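Local atomic coordinates of intimin adherence protein (Escherichia coli O157:H7, PDB entry 3NCX), a protein that mediates adhesion of the bacterium to host cells, probably by binding the translocated intimin receptor Tir through its C-terminal lectin-like domain. Residues Y140-Q152 / G160-P172. The protein carries 1 engineered substitution. Sequence-based numbering, arbitrary orientation.
Sequences YSSMNSITAWIKQ and GVSSTYNLITQYP. Engineered in segment 160-172: Tyr-171 (natural residue Asn).
The side-chain amide of Asn-166 is engaged at both ends, bridging to Ser-145 and Ile-146 of the facing segment. Asn-166 OD1 accepts from two backbone amides: Ile-146 N across the contact at 3.0 Å, from 37° above the carbonyl plane, and Ile-168 N of its own segment at 2.8 Å, the second bond closing an Asx turn. Asn-166 ND2 donates to Ser-145 OG at 2.6 Å, bent to 135° at the hydrogen. Asn-166 CG lies anti to the backbone N (chi1 -166°), which carries the amide across to 145-146, and bonds at both OD1 and ND2 fix the rotation of the amide. From the closing residue of this turn, Ile-168 CD1 meets Ile-146 CG1 at 3.7 Å, the two side chains crossing at about a right angle.

Strands 147-149 and 161-166 pair antiparallel, with Ala-148 and Tyr-165 exchanging both backbone bonds; 161-166 is the middle strand of a three-stranded sheet in the C-type lectin-like domain, with 172-177 on its other edge. Ile-150 reaches Tyr-165 CB with CD1 (3.7 Å), and both side chains also touch Leu-124 of helix 121-131. Trp-149 lies beside Thr-164, its CE3 3.8 Å from the latter's CG2, while Ala-104 O accepts from its NE1 and Tyr-106 packs edge-to-face with it. Past the strand, Gln-152 NE2 makes a weak bond to Val-161 O at 2.8 Å.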
loop_
_atom_site.group_PDB
_atom_site.type_symbol
_atom_site.label_atom_id
_atom_site.label_comp_id
_atom_site.label_asym_id
_atom_site.label_seq_id
_atom_site.Cartn_x
_atom_site.Cartn_y
_atom_site.Cartn_z
ATOM N N TYR A 140 7.977 -3.924 5.315
ATOM C CA TYR A 140 7.519 -4.299 6.653
ATOM C C TYR A 140 7.884 -5.735 7.041
ATOM O O TYR A 140 7.492 -6.210 8.107
ATOM C CB TYR A 140 6.001 -4.132 6.761
ATOM C CG TYR A 140 5.484 -2.760 6.395
ATOM C CD1 TYR A 140 4.841 -2.540 5.184
ATOM C CD2 TYR A 140 5.627 -1.687 7.263
ATOM C CE1 TYR A 140 4.358 -1.288 4.847
ATOM C CE2 TYR A 140 5.152 -0.430 6.934
ATOM C CZ TYR A 140 4.517 -0.236 5.725
ATOM O OH TYR A 140 4.039 1.012 5.393
ATOM N N SER A 141 8.629 -6.419 6.179
ATOM C CA SER A 141 8.913 -7.842 6.367
ATOM C C SER A 141 9.430 -8.221 7.757
ATOM O O SER A 141 9.102 -9.289 8.272
ATOM C CB SER A 141 9.886 -8.343 5.297
ATOM O OG SER A 141 9.240 -8.466 4.045
ATOM N N SER A 142 10.237 -7.353 8.359
ATOM C CA SER A 142 10.888 -7.675 9.626
ATOM C C SER A 142 9.911 -7.768 10.796
ATOM O O SER A 142 10.087 -8.588 11.697
ATOM C CB SER A 142 11.990 -6.660 9.944
ATOM O OG SER A 142 11.444 -5.407 10.316
ATOM N N MET A 143 8.883 -6.927 10.778
ATOM C CA MET A 143 7.945 -6.841 11.894
ATOM C C MET A 143 6.969 -8.011 11.931
ATOM O O MET A 143 6.562 -8.528 10.890
ATOM C CB MET A 143 7.176 -5.523 11.834
ATOM C CG MET A 143 8.068 -4.298 11.889
ATOM S SD MET A 143 7.347 -2.893 11.026
ATOM C CE MET A 143 8.657 -1.684 11.200
ATOM N N ASN A 144 6.602 -8.422 13.141
ATOM C CA ASN A 144 5.611 -9.473 13.339
ATOM C C ASN A 144 4.268 -8.883 13.744
ATOM O O ASN A 144 3.221 -9.503 13.562
ATOM C CB ASN A 144 6.081 -10.461 14.408
ATOM C CG ASN A 144 7.313 -11.234 13.986
ATOM O OD1 ASN A 144 7.428 -11.664 12.838
ATOM N ND2 ASN A 144 8.243 -11.418 14.916
ATOM N N SER A 145 4.314 -7.676 14.298
ATOM C CA SER A 145 3.114 -6.996 14.764
ATOM C C SER A 145 3.197 -5.497 14.506
ATOM O O SER A 145 4.244 -4.883 14.700
ATOM C CB SER A 145 2.914 -7.251 16.259
ATOM O OG SER A 145 1.944 -6.375 16.804
ATOM N N ILE A 146 2.088 -4.916 14.063
ATOM C CA ILE A 146 2.005 -3.473 13.884
ATOM C C ILE A 146 0.717 -2.939 14.498
ATOM O O ILE A 146 -0.292 -2.771 13.809
ATOM C CB ILE A 146 2.067 -3.066 12.397
ATOM C CG1 ILE A 146 3.320 -3.636 11.732
ATOM C CG2 ILE A 146 2.045 -1.551 12.260
ATOM C CD1 ILE A 146 3.464 -3.242 10.280
ATOM N N THR A 147 0.754 -2.683 15.802
ATOM C CA THR A 147 -0.392 -2.121 16.505
ATOM C C THR A 147 -0.507 -0.636 16.183
ATOM O O THR A 147 0.470 0.108 16.288
ATOM C CB THR A 147 -0.273 -2.314 18.034
ATOM O OG1 THR A 147 -0.210 -3.713 18.341
ATOM C CG2 THR A 147 -1.469 -1.705 18.741
ATOM N N ALA A 148 -1.702 -0.209 15.788
ATOM C CA ALA A 148 -1.920 1.178 15.387
ATOM C C ALA A 148 -2.973 1.871 16.247
ATOM O O ALA A 148 -3.993 1.277 16.596
ATOM C CB ALA A 148 -2.309 1.243 13.916
ATOM N N TRP A 149 -2.723 3.133 16.586
ATOM C CA TRP A 149 -3.690 3.922 17.341
ATOM C C TRP A 149 -4.932 4.207 16.506
ATOM O O TRP A 149 -4.842 4.446 15.304
ATOM C CB TRP A 149 -3.081 5.256 17.790
ATOM C CG TRP A 149 -2.111 5.158 18.930
ATOM C CD1 TRP A 149 -0.767 5.402 18.886
ATOM C CD2 TRP A 149 -2.410 4.802 20.285
ATOM N NE1 TRP A 149 -0.212 5.218 20.129
ATOM C CE2 TRP A 149 -1.198 4.848 21.005
ATOM C CE3 TRP A 149 -3.583 4.447 20.958
ATOM C CZ2 TRP A 149 -1.126 4.549 22.367
ATOM C CZ3 TRP A 149 -3.510 4.152 22.309
ATOM C CH2 TRP A 149 -2.289 4.206 22.998
ATOM N N ILE A 150 -6.095 4.172 17.148
ATOM C CA ILE A 150 -7.322 4.667 16.539
ATOM C C ILE A 150 -7.668 5.979 17.232
ATOM O O ILE A 150 -7.422 6.126 18.429
ATOM C CB ILE A 150 -8.497 3.670 16.688
ATOM C CG1 ILE A 150 -8.399 2.548 15.653
ATOM C CG2 ILE A 150 -9.830 4.380 16.510
ATOM C CD1 ILE A 150 -7.248 1.603 15.865
ATOM N N LYS A 151 -8.213 6.936 16.488
ATOM C CA LYS A 151 -8.607 8.208 17.082
ATOM C C LYS A 151 -9.610 7.978 18.208
ATOM O O LYS A 151 -10.694 7.435 17.986
ATOM C CB LYS A 151 -9.192 9.150 16.032
ATOM C CG LYS A 151 -9.596 10.507 16.588
ATOM C CD LYS A 151 -9.990 11.471 15.483
ATOM C CE LYS A 151 -10.440 12.803 16.055
ATOM N NZ LYS A 151 -9.392 13.420 16.915
ATOM N N GLN A 152 -9.241 8.391 19.416
ATOM C CA GLN A 152 -10.049 8.129 20.602
ATOM C C GLN A 152 -11.372 8.887 20.595
ATOM O O GLN A 152 -11.425 10.065 20.238
ATOM C CB GLN A 152 -9.260 8.450 21.877
ATOM C CG GLN A 152 -8.851 9.909 22.017
ATOM C CD GLN A 152 -8.083 10.181 23.299
ATOM O OE1 GLN A 152 -7.789 11.330 23.627
ATOM N NE2 GLN A 152 -7.754 9.122 24.029
ATOM N N GLY A 160 -8.686 8.479 29.356
ATOM C CA GLY A 160 -7.277 8.377 29.021
ATOM C C GLY A 160 -6.918 7.064 28.351
ATOM O O GLY A 160 -5.855 6.495 28.606
ATOM N N VAL A 161 -7.811 6.580 27.496
ATOM C CA VAL A 161 -7.556 5.362 26.738
ATOM C C VAL A 161 -7.927 5.551 25.276
ATOM O O VAL A 161 -8.449 6.593 24.881
ATOM C CB VAL A 161 -8.351 4.162 27.285
ATOM C CG1 VAL A 161 -8.002 3.911 28.742
ATOM C CG2 VAL A 161 -9.846 4.392 27.109
ATOM N N SER A 162 -7.657 4.525 24.478
ATOM C CA SER A 162 -7.980 4.548 23.064
ATOM C C SER A 162 -7.770 3.159 22.485
ATOM O O SER A 162 -6.761 2.512 22.761
ATOM C CB SER A 162 -7.106 5.567 22.334
ATOM O OG SER A 162 -7.537 5.739 20.997
ATOM N N SER A 163 -8.728 2.701 21.689
ATOM C CA SER A 163 -8.644 1.380 21.081
ATOM C C SER A 163 -7.565 1.326 20.000
ATOM O O SER A 163 -7.120 2.360 19.501
ATOM C CB SER A 163 -10.000 0.976 20.506
ATOM O OG SER A 163 -10.510 1.992 19.664
ATOM N N THR A 164 -7.146 0.115 19.647
ATOM C CA THR A 164 -6.103 -0.078 18.645
ATOM C C THR A 164 -6.447 -1.204 17.678
ATOM O O THR A 164 -7.307 -2.037 17.954
ATOM C CB THR A 164 -4.741 -0.398 19.294
ATOM O OG1 THR A 164 -4.846 -1.602 20.065
ATOM C CG2 THR A 164 -4.290 0.742 20.193
ATOM N N TYR A 165 -5.761 -1.221 16.540
ATOM C CA TYR A 165 -5.934 -2.271 15.545
ATOM C C TYR A 165 -4.583 -2.648 14.945
ATOM O O TYR A 165 -3.779 -1.778 14.609
ATOM C CB TYR A 165 -6.896 -1.819 14.444
ATOM C CG TYR A 165 -7.094 -2.845 13.349
ATOM C CD1 TYR A 165 -7.934 -3.934 13.539
ATOM C CD2 TYR A 165 -6.446 -2.722 12.126
ATOM C CE1 TYR A 165 -8.120 -4.876 12.544
ATOM C CE2 TYR A 165 -6.627 -3.659 11.125
ATOM C CZ TYR A 165 -7.466 -4.734 11.340
ATOM O OH TYR A 165 -7.653 -5.673 10.349
ATOM N N ASN A 166 -4.334 -3.946 14.814
ATOM C CA ASN A 166 -3.057 -4.430 14.303
ATOM C C ASN A 166 -3.106 -4.713 12.801
ATOM O O ASN A 166 -3.915 -5.518 12.339
ATOM C CB ASN A 166 -2.624 -5.677 15.072
ATOM C CG ASN A 166 -1.169 -6.032 14.843
ATOM O OD1 ASN A 166 -0.666 -5.965 13.721
ATOM N ND2 ASN A 166 -0.482 -6.408 15.913
ATOM N N LEU A 167 -2.233 -4.050 12.048
ATOM C CA LEU A 167 -2.239 -4.141 10.589
ATOM C C LEU A 167 -1.705 -5.471 10.058
ATOM O O LEU A 167 -1.703 -5.707 8.849
ATOM C CB LEU A 167 -1.455 -2.978 9.982
ATOM C CG LEU A 167 -2.070 -1.594 10.197
ATOM C CD1 LEU A 167 -1.127 -0.500 9.722
ATOM C CD2 LEU A 167 -3.412 -1.497 9.485
ATOM N N ILE A 168 -1.252 -6.334 10.960
ATOM C CA ILE A 168 -0.789 -7.662 10.575
ATOM C C ILE A 168 -1.702 -8.749 11.125
ATOM O O ILE A 168 -2.035 -9.705 10.425
ATOM C CB ILE A 168 0.640 -7.937 11.073
ATOM C CG1 ILE A 168 1.645 -7.045 10.345
ATOM C CG2 ILE A 168 0.999 -9.400 10.871
ATOM C CD1 ILE A 168 3.071 -7.244 10.811
ATOM N N THR A 169 -2.111 -8.593 12.380
ATOM C CA THR A 169 -2.853 -9.635 13.079
ATOM C C THR A 169 -4.363 -9.400 13.110
ATOM O O THR A 169 -5.119 -10.270 13.542
ATOM C CB THR A 169 -2.347 -9.799 14.525
ATOM O OG1 THR A 169 -2.665 -8.624 15.279
ATOM C CG2 THR A 169 -0.841 -10.015 14.543
ATOM N N GLN A 170 -4.796 -8.228 12.651
ATOM C CA GLN A 170 -6.215 -7.860 12.667
ATOM C C GLN A 170 -6.741 -7.737 14.095
ATOM O O GLN A 170 -7.938 -7.551 14.308
ATOM C CB GLN A 170 -7.062 -8.885 11.906
ATOM C CG GLN A 170 -6.592 -9.195 10.497
ATOM C CD GLN A 170 -7.438 -10.268 9.836
ATOM O OE1 GLN A 170 -8.630 -10.078 9.603
ATOM N NE2 GLN A 170 -6.823 -11.407 9.537
ATOM N N TYR A 171 -5.841 -7.844 15.066
ATOM C CA TYR A 171 -6.222 -7.853 16.475
ATOM C C TYR A 171 -6.721 -6.491 16.957
ATOM O O TYR A 171 -5.962 -5.522 16.993
ATOM C CB TYR A 171 -5.046 -8.326 17.335
ATOM C CG TYR A 171 -5.362 -8.458 18.809
ATOM C CD1 TYR A 171 -6.316 -9.362 19.257
ATOM C CD2 TYR A 171 -4.692 -7.689 19.754
ATOM C CE1 TYR A 171 -6.604 -9.489 20.605
ATOM C CE2 TYR A 171 -4.974 -7.810 21.102
ATOM C CZ TYR A 171 -5.930 -8.711 21.521
ATOM O OH TYR A 171 -6.212 -8.835 22.862
ATOM N N PRO A 172 -8.011 -6.416 17.318
ATOM C CA PRO A 172 -8.604 -5.202 17.887
ATOM C C PRO A 172 -8.430 -5.187 19.399
ATOM O O PRO A 172 -8.493 -6.239 20.033
ATOM C CB PRO A 172 -10.080 -5.355 17.535
ATOM C CG PRO A 172 -10.303 -6.829 17.595
ATOM C CD PRO A 172 -9.016 -7.475 17.124
HETATM O O HOH W 1 -10.127 4.668 19.754
#